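Local coordinates for periplasmic oligopeptide-binding protein (Burkholderia pseudomallei, PDB 3ZS6) that probably binds oligopeptides in the periplasm and delivers them to an ABC transporter for uptake, at residues 283-288 / 332-337. Sequence-based numbering, arbitrary orientation.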
loop_
_atom_site.group_PDB
_atom_site.type_symbol
_atom_site.label_atom_id
_atom_site.label_comp_id
_atom_site.label_asym_id
_atom_site.label_seq_id
_atom_site.Cartn_x
_atom_site.Cartn_y
_atom_site.Cartn_z
ATOM N N ALA A 283 -16.441 0.085 -16.769
ATOM C CA ALA A 283 -16.719 -0.145 -15.355
ATOM C C ALA A 283 -18.095 -0.755 -15.091
ATOM O O ALA A 283 -18.234 -1.663 -14.271
ATOM C CB ALA A 283 -16.564 1.153 -14.567
ATOM N N MET A 284 -19.113 -0.250 -15.776
ATOM C CA MET A 284 -20.487 -0.574 -15.412
ATOM C C MET A 284 -20.933 -1.949 -15.894
ATOM O O MET A 284 -21.922 -2.487 -15.412
ATOM C CB MET A 284 -21.457 0.510 -15.911
ATOM C CG MET A 284 -21.655 0.542 -17.407
ATOM S SD MET A 284 -22.643 1.969 -17.919
ATOM C CE MET A 284 -24.055 1.832 -16.829
ATOM N N VAL A 285 -20.198 -2.528 -16.834
ATOM C CA VAL A 285 -20.571 -3.838 -17.360
ATOM C C VAL A 285 -20.065 -5.031 -16.519
ATOM O O VAL A 285 -20.651 -6.116 -16.555
ATOM C CB VAL A 285 -20.133 -3.969 -18.831
ATOM C CG1 VAL A 285 -19.949 -5.411 -19.216
ATOM C CG2 VAL A 285 -21.153 -3.268 -19.746
ATOM N N LEU A 286 -18.993 -4.828 -15.754
ATOM C CA LEU A 286 -18.429 -5.903 -14.935
ATOM C C LEU A 286 -19.340 -6.286 -13.762
ATOM O O LEU A 286 -19.743 -5.435 -12.972
ATOM C CB LEU A 286 -17.044 -5.518 -14.396
ATOM C CG LEU A 286 -15.952 -5.084 -15.374
ATOM C CD1 LEU A 286 -14.774 -4.488 -14.598
ATOM C CD2 LEU A 286 -15.491 -6.236 -16.266
ATOM N N ASP A 287 -19.643 -7.574 -13.647
ATOM C CA ASP A 287 -20.500 -8.078 -12.576
ATOM C C ASP A 287 -19.650 -8.454 -11.357
ATOM O O ASP A 287 -19.098 -9.557 -11.290
ATOM C CB ASP A 287 -21.280 -9.295 -13.080
ATOM C CG ASP A 287 -22.456 -9.650 -12.191
ATOM O OD1 ASP A 287 -22.375 -9.421 -10.965
ATOM O OD2 ASP A 287 -23.461 -10.170 -12.729
ATOM N N ARG A 288 -19.551 -7.532 -10.400
ATOM C CA ARG A 288 -18.689 -7.708 -9.234
ATOM C C ARG A 288 -19.291 -8.690 -8.227
ATOM O O ARG A 288 -18.593 -9.213 -7.351
ATOM C CB ARG A 288 -18.422 -6.358 -8.565
ATOM C CG ARG A 288 -17.727 -5.330 -9.471
ATOM C CD ARG A 288 -17.954 -3.911 -8.944
ATOM N NE ARG A 288 -17.301 -2.908 -9.772
ATOM C CZ ARG A 288 -17.688 -2.595 -11.008
ATOM N NH1 ARG A 288 -18.722 -3.229 -11.568
ATOM N NH2 ARG A 288 -17.028 -1.665 -11.696
ATOM N N ASP A 332 -26.876 -2.058 -22.088
ATOM C CA ASP A 332 -27.439 -1.101 -23.047
ATOM C C ASP A 332 -26.880 0.303 -22.835
ATOM O O ASP A 332 -26.433 0.963 -23.774
ATOM C CB ASP A 332 -28.965 -1.058 -22.929
ATOM C CG ASP A 332 -29.634 -2.274 -23.535
ATOM O OD1 ASP A 332 -29.120 -2.785 -24.553
ATOM O OD2 ASP A 332 -30.674 -2.713 -22.995
ATOM N N TYR A 333 -26.921 0.767 -21.594
ATOM C CA TYR A 333 -26.408 2.089 -21.274
ATOM C C TYR A 333 -24.927 2.179 -21.653
ATOM O O TYR A 333 -24.486 3.161 -22.245
ATOM C CB TYR A 333 -26.622 2.381 -19.789
ATOM C CG TYR A 333 -26.405 3.822 -19.384
ATOM C CD1 TYR A 333 -25.124 4.313 -19.164
ATOM C CD2 TYR A 333 -27.482 4.689 -19.210
ATOM C CE1 TYR A 333 -24.917 5.622 -18.792
ATOM C CE2 TYR A 333 -27.285 6.007 -18.837
ATOM C CZ TYR A 333 -25.997 6.468 -18.630
ATOM O OH TYR A 333 -25.774 7.773 -18.254
ATOM N N ALA A 334 -24.159 1.140 -21.330
ATOM C CA ALA A 334 -22.715 1.164 -21.581
ATOM C C ALA A 334 -22.387 1.150 -23.076
ATOM O O ALA A 334 -21.498 1.877 -23.536
ATOM C CB ALA A 334 -22.015 -0.003 -20.851
ATOM N N LYS A 335 -23.097 0.318 -23.836
ATOM C CA LYS A 335 -22.937 0.304 -25.292
ATOM C C LYS A 335 -23.243 1.671 -25.908
ATOM O O LYS A 335 -22.570 2.114 -26.839
ATOM C CB LYS A 335 -23.809 -0.783 -25.936
ATOM C CG LYS A 335 -23.187 -2.170 -25.891
ATOM C CD LYS A 335 -23.992 -3.192 -26.678
ATOM C CE LYS A 335 -25.285 -3.554 -25.969
ATOM N NZ LYS A 335 -26.044 -4.595 -26.717
ATOM N N ASN A 336 -24.262 2.341 -25.388
ATOM C CA ASN A 336 -24.615 3.679 -25.856
ATOM C C ASN A 336 -23.517 4.693 -25.520
ATOM O O ASN A 336 -23.243 5.618 -26.290
ATOM C CB ASN A 336 -25.951 4.114 -25.250
ATOM C CG ASN A 336 -26.683 5.126 -26.110
ATOM O OD1 ASN A 336 -26.565 6.335 -25.908
ATOM N ND2 ASN A 336 -27.451 4.634 -27.076
ATOM N N LEU A 337 -22.885 4.514 -24.365
ATOM C CA LEU A 337 -21.760 5.361 -23.996
ATOM C C LEU A 337 -20.634 5.214 -25.013
ATOM O O LEU A 337 -20.052 6.204 -25.448
ATOM C CB LEU A 337 -21.249 5.016 -22.589
ATOM C CG LEU A 337 -22.118 5.462 -21.418
ATOM C CD1 LEU A 337 -21.541 4.932 -20.091
ATOM C CD2 LEU A 337 -22.247 6.980 -21.385
#
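Met284 and Val285, of helix 276-285, pack on helix 327-340 through Tyr333, Ala334 and Leu337. Met284 makes most of the contact, and it meets Val285 at the Ala334 methyl. Met284 CG lies 3.5 Å from Ala334 CB, and Val285 CG2 reaches the same CB at 3.6 Å. One turn further along, Leu337 CD1 touches Met284 SD at 3.8 Å.

The sulfur also makes a Met-aromatic contact. Met284 SD sits 4.9 Å from the centroid of the Tyr333 ring, in an oblique approach 70° off the ring normal. A bend at chi3 (-51°) places Met284 CE 3.6 Å from Tyr333 CD1. The two side chains cross at about a right angle. Trp325 meets the Tyr333 ring edge-to-face, and Leu376 of helix 359-376 packs on both Val285 and Ala334.

Cationic side chains bond three successive carbonyls. Arg288 turns back and grips Ala283 O, which lies in the guanidinium plane. Its NH2 bond is shorter and straighter (2.8 Å, 156°) than its NH1 bond (3.2 Å). Arg330 bonds Met284 O, and Lys375 bonds Val285 O.

Between 283-288 and 332-337 the chemistry is thus apolar and sulfur-aromatic, while Arg330, just before 332-337, adds a polar link between the helices.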